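Local structure of dTDP-4-dehydrorhamnose reductase (Sulfolobus tokodaii, 2GGS) at residues K79-K82 against I83-A87; S133-L136 against G137-F140; Y163-K166 against T167-G171. The protein binds NADPH in a Rossmann-type fold and probably reduces dTDP-4-dehydrorhamnose to dTDP-rhamnose in nucleotide-sugar synthesis. All coordinates share one frame; numbering follows the deposited sequence.

Contact 1 (K79-K82 against I83-A87). With NDP (NADPH dihydro-nicotinamide-adenine-dinucleotide phosphate), chain C.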
loop_
_atom_site.group_PDB
_atom_site.type_symbol
_atom_site.label_atom_id
_atom_site.label_comp_id
_atom_site.label_asym_id
_atom_site.label_seq_id
_atom_site.Cartn_x
_atom_site.Cartn_y
_atom_site.Cartn_z
ATOM N N LYS A 79 14.064 -2.176 -12.358
ATOM C CA LYS A 79 13.555 -3.098 -11.346
ATOM C C LYS A 79 12.153 -2.669 -10.871
ATOM O O LYS A 79 11.268 -3.511 -10.753
ATOM C CB LYS A 79 14.489 -3.149 -10.141
ATOM C CG LYS A 79 14.046 -4.120 -9.075
ATOM C CD LYS A 79 14.938 -4.018 -7.846
ATOM C CE LYS A 79 14.420 -4.877 -6.688
ATOM N NZ LYS A 79 15.377 -4.810 -5.521
ATOM N N ALA A 80 12.000 -1.381 -10.578
ATOM C CA ALA A 80 10.662 -0.842 -10.123
ATOM C C ALA A 80 9.606 -1.109 -11.167
ATOM O O ALA A 80 8.512 -1.613 -10.855
ATOM C CB ALA A 80 10.766 0.641 -9.831
ATOM N N TYR A 81 9.917 -0.820 -12.430
ATOM C CA TYR A 81 8.974 -1.118 -13.506
ATOM C C TYR A 81 8.504 -2.578 -13.573
ATOM O O TYR A 81 7.330 -2.882 -13.732
ATOM C CB TYR A 81 9.541 -0.645 -14.874
ATOM C CG TYR A 81 8.526 -0.827 -15.988
ATOM C CD1 TYR A 81 7.545 0.148 -16.225
ATOM C CD2 TYR A 81 8.534 -1.973 -16.799
ATOM C CE1 TYR A 81 6.602 -0.006 -17.249
ATOM C CE2 TYR A 81 7.595 -2.131 -17.826
ATOM C CZ TYR A 81 6.633 -1.138 -18.021
ATOM O OH TYR A 81 5.722 -1.286 -19.007
ATOM N N LYS A 82 9.428 -3.513 -13.484
ATOM C CA LYS A 82 9.081 -4.885 -13.648
ATOM C C LYS A 82 8.131 -5.400 -12.603
ATOM O O LYS A 82 7.262 -6.200 -12.933
ATOM C CB LYS A 82 10.336 -5.742 -13.578
ATOM C CG LYS A 82 11.100 -5.686 -14.876
ATOM C CD LYS A 82 11.699 -7.061 -15.173
ATOM C CE LYS A 82 13.156 -7.152 -14.730
ATOM N NZ LYS A 82 14.068 -6.527 -15.750
ATOM N N ILE A 83 8.312 -4.966 -11.360
ATOM C CA ILE A 83 7.455 -5.487 -10.279
ATOM C C ILE A 83 6.226 -4.585 -10.104
ATOM O O ILE A 83 5.133 -5.111 -9.939
ATOM C CB ILE A 83 8.217 -5.712 -8.938
ATOM C CG1 ILE A 83 7.347 -6.376 -7.848
ATOM C CG2 ILE A 83 8.835 -4.393 -8.405
ATOM C CD1 ILE A 83 6.595 -7.629 -8.247
ATOM N N ASN A 84 6.430 -3.263 -10.149
ATOM C CA ASN A 84 5.316 -2.345 -9.843
ATOM C C ASN A 84 4.359 -2.165 -10.991
ATOM O O ASN A 84 3.171 -1.815 -10.778
ATOM C CB ASN A 84 5.869 -0.987 -9.442
ATOM C CG ASN A 84 6.479 -0.990 -8.071
ATOM O OD1 ASN A 84 6.370 -1.957 -7.302
ATOM N ND2 ASN A 84 7.091 0.141 -7.732
ATOM N N ALA A 85 4.845 -2.416 -12.207
ATOM C CA ALA A 85 4.012 -2.240 -13.387
ATOM C C ALA A 85 3.865 -3.542 -14.187
ATOM O O ALA A 85 2.773 -4.108 -14.301
ATOM C CB ALA A 85 4.534 -1.094 -14.269
ATOM N N GLU A 86 4.974 -4.070 -14.716
ATOM C CA GLU A 86 4.821 -5.132 -15.715
ATOM C C GLU A 86 4.202 -6.420 -15.135
ATOM O O GLU A 86 3.444 -7.064 -15.818
ATOM C CB GLU A 86 6.181 -5.444 -16.379
ATOM C CG GLU A 86 6.008 -6.146 -17.732
ATOM C CD GLU A 86 7.289 -6.155 -18.547
ATOM O OE1 GLU A 86 8.353 -5.802 -17.991
ATOM O OE2 GLU A 86 7.197 -6.527 -19.735
ATOM N N ALA A 87 4.509 -6.766 -13.886
ATOM C CA ALA A 87 3.955 -7.973 -13.252
ATOM C C ALA A 87 2.445 -7.917 -13.264
ATOM O O ALA A 87 1.779 -8.952 -13.400
ATOM C CB ALA A 87 4.487 -8.165 -11.822
HETATM P PA NDP C . 5.844 -3.986 1.874
HETATM O O1A NDP C . 7.082 -3.315 1.447
HETATM O O2A NDP C . 5.765 -4.238 3.333
HETATM O O5B NDP C . 5.630 -5.361 1.126
HETATM C C5B NDP C . 6.034 -5.521 -0.222
HETATM C C4B NDP C . 5.633 -6.925 -0.596
HETATM O O4B NDP C . 5.887 -7.082 -1.994
HETATM C C3B NDP C . 6.380 -7.996 0.183
HETATM O O3B NDP C . 5.477 -9.015 0.516
HETATM C C2B NDP C . 7.380 -8.494 -0.868
HETATM O O2B NDP C . 7.669 -9.834 -0.606
HETATM C C1B NDP C . 6.539 -8.336 -2.127
HETATM N N9A NDP C . 7.379 -8.320 -3.329
HETATM C C8A NDP C . 8.238 -7.339 -3.721
HETATM N N7A NDP C . 8.838 -7.734 -4.880
HETATM C C5A NDP C . 8.357 -8.948 -5.197
HETATM C C6A NDP C . 8.625 -9.825 -6.255
HETATM N N6A NDP C . 9.608 -9.538 -7.154
HETATM N N1A NDP C . 7.958 -11.020 -6.253
HETATM C C2A NDP C . 7.033 -11.388 -5.283
HETATM N N3A NDP C . 6.790 -10.526 -4.241
HETATM C C4A NDP C . 7.449 -9.345 -4.213
HETATM O O3 NDP C . 4.679 -3.036 1.265
HETATM P PN NDP C . 3.272 -2.643 1.971
HETATM O O1N NDP C . 2.591 -3.758 2.591
HETATM O O2N NDP C . 3.632 -1.433 2.745
HETATM O O5D NDP C . 2.481 -2.126 0.680
HETATM C C5D NDP C . 1.402 -2.885 0.146
HETATM C C4D NDP C . 0.843 -2.248 -1.120
HETATM O O4D NDP C . 0.379 -0.958 -0.795
HETATM C C3D NDP C . 1.859 -2.069 -2.244
HETATM O O3D NDP C . 1.106 -2.216 -3.418
HETATM C C2D NDP C . 2.318 -0.639 -2.099
HETATM O O2D NDP C . 2.808 -0.145 -3.333
HETATM C C1D NDP C . 0.982 0.009 -1.659
HETATM N N1N NDP C . 1.225 1.266 -0.940
HETATM C C2N NDP C . 2.148 1.254 0.071
HETATM C C3N NDP C . 2.304 2.336 0.925
HETATM C C7N NDP C . 3.326 2.259 2.013
HETATM O O7N NDP C . 3.648 3.432 2.724
HETATM N N7N NDP C . 3.922 1.100 2.281
HETATM C C4N NDP C . 1.458 3.585 0.752
HETATM C C5N NDP C . 0.494 3.521 -0.409
HETATM C C6N NDP C . 0.419 2.359 -1.186
HETATM P P2B NDP C . 9.091 -10.304 0.109
HETATM O O1X NDP C . 8.756 -11.663 0.576
HETATM O O2X NDP C . 9.425 -9.347 1.202
HETATM O O3X NDP C . 10.237 -10.287 -0.935
#
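Tyr-81 and Ala-85 meet one turn apart on helix 77-97: the methyl CB of Ala-85 lies over one face of the phenol ring, 4.1 Å from its centroid and 26° off the normal, a CH-pi contact. The same ring has Glu-86 OE1 at its edge, 3.8 Å from Tyr-81 CE2, with ring and carboxylate planes turned 59° apart. The ring reaches both because CG stands anti to the backbone N (chi1 -175°), which carries it along the helix towards the following turn. Alanine suits the place below the ring, since its short methyl lets the ring lie close over it. Beneath these side chains the helix widens into a pi-type turn. Tyr-81 O accepts from two amides, Ala-85 N at 3.0 Å and Glu-86 N at 2.8 Å, the latter nearly along the carbonyl direction and the former well above the carbonyl plane. Ala-87 N then bonds to Lys-82 O, again five residues back, while Asn-84 N keeps the ordinary helical bond to Ala-80 O. On the cofactor side Ile-83 turns its CG1-CD1 branch to the adenine of NADPH, CG1 coming within 3.6 Å of N7A and CD1 within 3.6 Å of C6A. Leu-136 and Phe-140 of helix 129-141 pack on Tyr-81. The chemistry is therefore divided by face: hydrocarbon offers the base an apolar surface without competing for its polar atoms, while Asn-84 OD1 bonds Met-67 N and its ND2 bonds Ser-133 OG, so the buried amide is probably accommodated.

Contact 2 (S133-L136 against G137-F140). With NDP (NADPH dihydro-nicotinamide-adenine-dinucleotide phosphate), chain C.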
loop_
_atom_site.group_PDB
_atom_site.type_symbol
_atom_site.label_atom_id
_atom_site.label_comp_id
_atom_site.label_asym_id
_atom_site.label_seq_id
_atom_site.Cartn_x
_atom_site.Cartn_y
_atom_site.Cartn_z
ATOM N N SER A 133 5.902 4.177 -11.672
ATOM C CA SER A 133 5.807 2.716 -11.836
ATOM C C SER A 133 4.467 2.180 -11.323
ATOM O O SER A 133 3.842 1.347 -11.983
ATOM C CB SER A 133 6.999 1.958 -11.205
ATOM O OG SER A 133 7.073 2.178 -9.812
ATOM N N LYS A 134 4.012 2.679 -10.160
ATOM C CA LYS A 134 2.723 2.290 -9.643
ATOM C C LYS A 134 1.590 2.738 -10.553
ATOM O O LYS A 134 0.665 1.952 -10.816
ATOM C CB LYS A 134 2.552 2.788 -8.200
ATOM C CG LYS A 134 3.481 2.036 -7.188
ATOM C CD LYS A 134 3.081 0.589 -6.897
ATOM C CE LYS A 134 1.686 0.452 -6.241
ATOM N NZ LYS A 134 1.303 -0.964 -5.996
ATOM N N LEU A 135 1.675 3.940 -11.078
ATOM C CA LEU A 135 0.627 4.428 -12.002
ATOM C C LEU A 135 0.563 3.550 -13.247
ATOM O O LEU A 135 -0.508 3.236 -13.703
ATOM C CB LEU A 135 0.862 5.869 -12.414
ATOM C CG LEU A 135 -0.110 6.380 -13.481
ATOM C CD1 LEU A 135 -1.556 6.282 -12.984
ATOM C CD2 LEU A 135 0.292 7.824 -13.815
ATOM N N LEU A 136 1.710 3.139 -13.777
ATOM C CA LEU A 136 1.716 2.201 -14.909
ATOM C C LEU A 136 1.077 0.861 -14.540
ATOM O O LEU A 136 0.258 0.348 -15.303
ATOM C CB LEU A 136 3.133 2.060 -15.498
ATOM C CG LEU A 136 3.704 3.401 -16.000
ATOM C CD1 LEU A 136 5.122 3.209 -16.528
ATOM C CD2 LEU A 136 2.834 4.164 -17.029
ATOM N N GLY A 137 1.340 0.335 -13.349
ATOM C CA GLY A 137 0.621 -0.832 -12.864
ATOM C C GLY A 137 -0.889 -0.613 -12.789
ATOM O O GLY A 137 -1.652 -1.490 -13.174
ATOM N N GLU A 138 -1.312 0.563 -12.312
ATOM C CA GLU A 138 -2.753 0.881 -12.317
ATOM C C GLU A 138 -3.332 0.770 -13.706
ATOM O O GLU A 138 -4.490 0.348 -13.903
ATOM C CB GLU A 138 -3.035 2.334 -11.891
ATOM C CG GLU A 138 -2.908 2.621 -10.485
ATOM C CD GLU A 138 -3.653 3.886 -10.114
ATOM O OE1 GLU A 138 -3.560 4.248 -8.934
ATOM O OE2 GLU A 138 -4.300 4.506 -11.009
ATOM N N THR A 139 -2.547 1.208 -14.675
ATOM C CA THR A 139 -2.993 1.263 -16.054
ATOM C C THR A 139 -3.175 -0.157 -16.567
ATOM O O THR A 139 -4.198 -0.483 -17.197
ATOM C CB THR A 139 -2.027 2.111 -16.887
ATOM O OG1 THR A 139 -1.894 3.409 -16.262
ATOM C CG2 THR A 139 -2.513 2.279 -18.335
ATOM N N PHE A 140 -2.226 -1.044 -16.268
ATOM C CA PHE A 140 -2.444 -2.442 -16.648
ATOM C C PHE A 140 -3.642 -3.068 -15.934
ATOM O O PHE A 140 -4.292 -3.952 -16.491
ATOM C CB PHE A 140 -1.217 -3.306 -16.324
ATOM C CG PHE A 140 -0.010 -3.059 -17.200
ATOM C CD1 PHE A 140 -0.064 -3.185 -18.594
ATOM C CD2 PHE A 140 1.217 -2.737 -16.597
ATOM C CE1 PHE A 140 1.119 -3.013 -19.364
ATOM C CE2 PHE A 140 2.426 -2.554 -17.349
ATOM C CZ PHE A 140 2.353 -2.687 -18.745
HETATM P PA NDP C . 5.844 -3.986 1.874
HETATM O O1A NDP C . 7.082 -3.315 1.447
HETATM O O2A NDP C . 5.765 -4.238 3.333
HETATM O O5B NDP C . 5.630 -5.361 1.126
HETATM C C5B NDP C . 6.034 -5.521 -0.222
HETATM C C4B NDP C . 5.633 -6.925 -0.596
HETATM O O4B NDP C . 5.887 -7.082 -1.994
HETATM C C3B NDP C . 6.380 -7.996 0.183
HETATM O O3B NDP C . 5.477 -9.015 0.516
HETATM C C2B NDP C . 7.380 -8.494 -0.868
HETATM O O2B NDP C . 7.669 -9.834 -0.606
HETATM C C1B NDP C . 6.539 -8.336 -2.127
HETATM N N9A NDP C . 7.379 -8.320 -3.329
HETATM C C8A NDP C . 8.238 -7.339 -3.721
HETATM N N7A NDP C . 8.838 -7.734 -4.880
HETATM C C5A NDP C . 8.357 -8.948 -5.197
HETATM C C6A NDP C . 8.625 -9.825 -6.255
HETATM N N6A NDP C . 9.608 -9.538 -7.154
HETATM N N1A NDP C . 7.958 -11.020 -6.253
HETATM C C2A NDP C . 7.033 -11.388 -5.283
HETATM N N3A NDP C . 6.790 -10.526 -4.241
HETATM C C4A NDP C . 7.449 -9.345 -4.213
HETATM O O3 NDP C . 4.679 -3.036 1.265
HETATM P PN NDP C . 3.272 -2.643 1.971
HETATM O O1N NDP C . 2.591 -3.758 2.591
HETATM O O2N NDP C . 3.632 -1.433 2.745
HETATM O O5D NDP C . 2.481 -2.126 0.680
HETATM C C5D NDP C . 1.402 -2.885 0.146
HETATM C C4D NDP C . 0.843 -2.248 -1.120
HETATM O O4D NDP C . 0.379 -0.958 -0.795
HETATM C C3D NDP C . 1.859 -2.069 -2.244
HETATM O O3D NDP C . 1.106 -2.216 -3.418
HETATM C C2D NDP C . 2.318 -0.639 -2.099
HETATM O O2D NDP C . 2.808 -0.145 -3.333
HETATM C C1D NDP C . 0.982 0.009 -1.659
HETATM N N1N NDP C . 1.225 1.266 -0.940
HETATM C C2N NDP C . 2.148 1.254 0.071
HETATM C C3N NDP C . 2.304 2.336 0.925
HETATM C C7N NDP C . 3.326 2.259 2.013
HETATM O O7N NDP C . 3.648 3.432 2.724
HETATM N N7N NDP C . 3.922 1.100 2.281
HETATM C C4N NDP C . 1.458 3.585 0.752
HETATM C C5N NDP C . 0.494 3.521 -0.409
HETATM C C6N NDP C . 0.419 2.359 -1.186
HETATM P P2B NDP C . 9.091 -10.304 0.109
HETATM O O1X NDP C . 8.756 -11.663 0.576
HETATM O O2X NDP C . 9.425 -9.347 1.202
HETATM O O3X NDP C . 10.237 -10.287 -0.935
#
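Thr-139 reaches back one helical turn to Leu-135 O, which it grips twice: its amide N at 3.0 Å and its hydroxyl OG1 at 2.9 Å arrive from opposite faces of the carbonyl plane. With OG1 beside its own backbone N (chi1 -55°), the hydroxyl falls within range of that oxygen, and a threonine on this solvent side can spend its polar group on the backbone. The buried side is tighter. Leu-135 CD1 passes Glu-138 OE2 obliquely at 3.8 Å, and buried Gly-137 bonds through N to Ser-133 O. Glu-138 OE1 forms a salt bridge with Arg-150 NE on strand 147-151 and a hydrogen bond with Ser-106 OG on strand 101-107, tying the helix to two adjacent inner strands of its beta-alpha-beta unit. Lys-134 follows Tyr-130, whose OH also bonds NADPH, with the YxxxK spacing of the short-chain dehydrogenase/reductase family, where such a pair is catalytic; the role is probably similar here. By bends at chi2 and chi3 Lys-134 reaches the nicotinamide ribose, NZ bonding O3D at 2.9 Å and, weakly, O2D, while Ile-105 O takes a further bond. A methionine in its place would probably leave both ribose hydroxyls and Ile-105 O without this donor. Leu-136 also touches Ala-85, and Phe-140 Arg-89.

Contact 3 (Y163-K166 against T167-G171)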
loop_
_atom_site.group_PDB
_atom_site.type_symbol
_atom_site.label_atom_id
_atom_site.label_comp_id
_atom_site.label_asym_id
_atom_site.label_seq_id
_atom_site.Cartn_x
_atom_site.Cartn_y
_atom_site.Cartn_z
ATOM N N TYR A 163 9.543 4.667 12.150
ATOM C CA TYR A 163 10.775 5.444 12.085
ATOM C C TYR A 163 10.778 6.498 13.207
ATOM O O TYR A 163 11.773 6.644 13.914
ATOM C CB TYR A 163 10.941 6.111 10.726
ATOM C CG TYR A 163 11.839 7.317 10.742
ATOM C CD1 TYR A 163 13.246 7.189 10.783
ATOM C CD2 TYR A 163 11.294 8.589 10.718
ATOM C CE1 TYR A 163 14.069 8.326 10.804
ATOM C CE2 TYR A 163 12.092 9.717 10.735
ATOM C CZ TYR A 163 13.482 9.585 10.780
ATOM O OH TYR A 163 14.227 10.757 10.798
ATOM N N VAL A 164 9.655 7.192 13.390
ATOM C CA VAL A 164 9.545 8.192 14.479
ATOM C C VAL A 164 9.755 7.557 15.855
ATOM O O VAL A 164 10.550 8.060 16.673
ATOM C CB VAL A 164 8.169 8.923 14.490
ATOM C CG1 VAL A 164 8.091 9.871 15.674
ATOM C CG2 VAL A 164 7.960 9.731 13.215
ATOM N N TYR A 165 9.032 6.470 16.126
ATOM C CA TYR A 165 9.059 5.812 17.450
ATOM C C TYR A 165 10.475 5.362 17.779
ATOM O O TYR A 165 10.989 5.665 18.869
ATOM C CB TYR A 165 8.084 4.617 17.530
ATOM C CG TYR A 165 8.040 3.920 18.893
ATOM C CD1 TYR A 165 7.213 4.379 19.921
ATOM C CD2 TYR A 165 8.831 2.811 19.144
ATOM C CE1 TYR A 165 7.184 3.736 21.179
ATOM C CE2 TYR A 165 8.813 2.162 20.371
ATOM C CZ TYR A 165 7.997 2.625 21.387
ATOM O OH TYR A 165 8.007 1.963 22.596
ATOM N N LYS A 166 11.102 4.651 16.838
ATOM C CA LYS A 166 12.455 4.092 17.049
ATOM C C LYS A 166 13.504 5.189 17.165
ATOM O O LYS A 166 14.357 5.127 18.047
ATOM C CB LYS A 166 12.844 3.079 15.949
ATOM C CG LYS A 166 11.724 2.101 15.585
ATOM C CD LYS A 166 12.204 0.739 15.084
ATOM C CE LYS A 166 11.767 -0.372 16.045
ATOM N NZ LYS A 166 11.728 -1.726 15.391
ATOM N N THR A 167 13.431 6.201 16.303
ATOM C CA THR A 167 14.387 7.311 16.313
ATOM C C THR A 167 14.308 8.123 17.622
ATOM O O THR A 167 15.350 8.359 18.271
ATOM C CB THR A 167 14.186 8.215 15.080
ATOM O OG1 THR A 167 14.394 7.435 13.899
ATOM C CG2 THR A 167 15.143 9.397 15.061
ATOM N N LEU A 168 13.089 8.530 18.006
ATOM C CA LEU A 168 12.899 9.377 19.199
ATOM C C LEU A 168 13.228 8.655 20.485
ATOM O O LEU A 168 13.740 9.278 21.408
ATOM C CB LEU A 168 11.471 9.952 19.295
ATOM C CG LEU A 168 11.009 10.910 18.188
ATOM C CD1 LEU A 168 9.586 11.439 18.481
ATOM C CD2 LEU A 168 11.985 12.068 17.971
ATOM N N LYS A 169 12.929 7.353 20.528
ATOM C CA LYS A 169 13.186 6.488 21.685
ATOM C C LYS A 169 14.685 6.451 21.978
ATOM O O LYS A 169 15.087 6.431 23.147
ATOM C CB LYS A 169 12.659 5.074 21.394
ATOM C CG LYS A 169 12.582 4.125 22.582
ATOM C CD LYS A 169 12.336 2.702 22.097
ATOM C CE LYS A 169 12.887 1.664 23.065
ATOM N NZ LYS A 169 12.081 1.474 24.305
ATOM N N GLU A 170 15.500 6.472 20.920
ATOM C CA GLU A 170 16.961 6.438 21.067
ATOM C C GLU A 170 17.543 7.855 21.236
ATOM O O GLU A 170 18.769 8.050 21.199
ATOM C CB GLU A 170 17.646 5.610 19.938
ATOM C CG GLU A 170 17.757 6.309 18.561
ATOM C CD GLU A 170 18.158 5.374 17.383
ATOM O OE1 GLU A 170 19.267 4.788 17.413
ATOM O OE2 GLU A 170 17.377 5.249 16.398
ATOM N N GLY A 171 16.663 8.839 21.447
ATOM C CA GLY A 171 17.079 10.221 21.690
ATOM C C GLY A 171 17.488 10.998 20.451
ATOM O O GLY A 171 17.932 12.149 20.547
#
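Tyr-163 lays its ring obliquely past Thr-167, whose CB stands 4.3 Å above one face, offset towards the rim, while OG1 comes within 3.2 Å of Tyr-163 CE1. That hydroxyl is directed to the backbone, donating to Tyr-163 O at 2.7 Å; Thr-167 N reaches the same oxygen from the other face of its plane, at 2.9 Å. A threonine fits here because OG1, lying beside its own backbone N (chi1 -60°), can bend back to the preceding turn. On the inner side Val-164 and Leu-168 run side by side, with Val-164 CG1 and Leu-168 CD1 3.5 Å apart, two branched hydrocarbons that continue into Ala-218, Ile-221 and Leu-227. Further round the helix Lys-169 runs alongside the phenol of Tyr-165, touching it loosely through CD, 4.0 Å from CE2, while its ammonium extends outward. Tyr-165 also meets Phe-225 edge-to-face. Past Lys-169 the helical bonding fades: Glu-170 N bonds only weakly to Lys-166 O. Glycine readily adopts the positive phi needed next, and Gly-171 is the C-prime residue of the Schellman motif that ends helix 160-169, with Lys-172 N returning to Thr-167 O and Gly-171 N to Leu-168 O.

Overall arrangement
Contacts 1 and 2 are neighbours, about 9 Å apart centre to centre, on two helices that pack together and both reach NADPH. Contact 3, on helix 160-169, lies about 33 Å from contact 1 and 34 Å from contact 2, again between centres, and contacts 2 and 3 fall on opposite sides of the chain's centre. All three are only partly buried, contact 3 being the farthest from that centre. Cofactor chemistry separates the first two: contact 1 supplies hydrocarbon for the adenine, contact 2 an amine donor for the nicotinamide ribose. Contacts 2 and 3 each have a threonine whose hydroxyl bonds to the backbone one turn back, but contact 1 widens its helix and contact 3 terminates one.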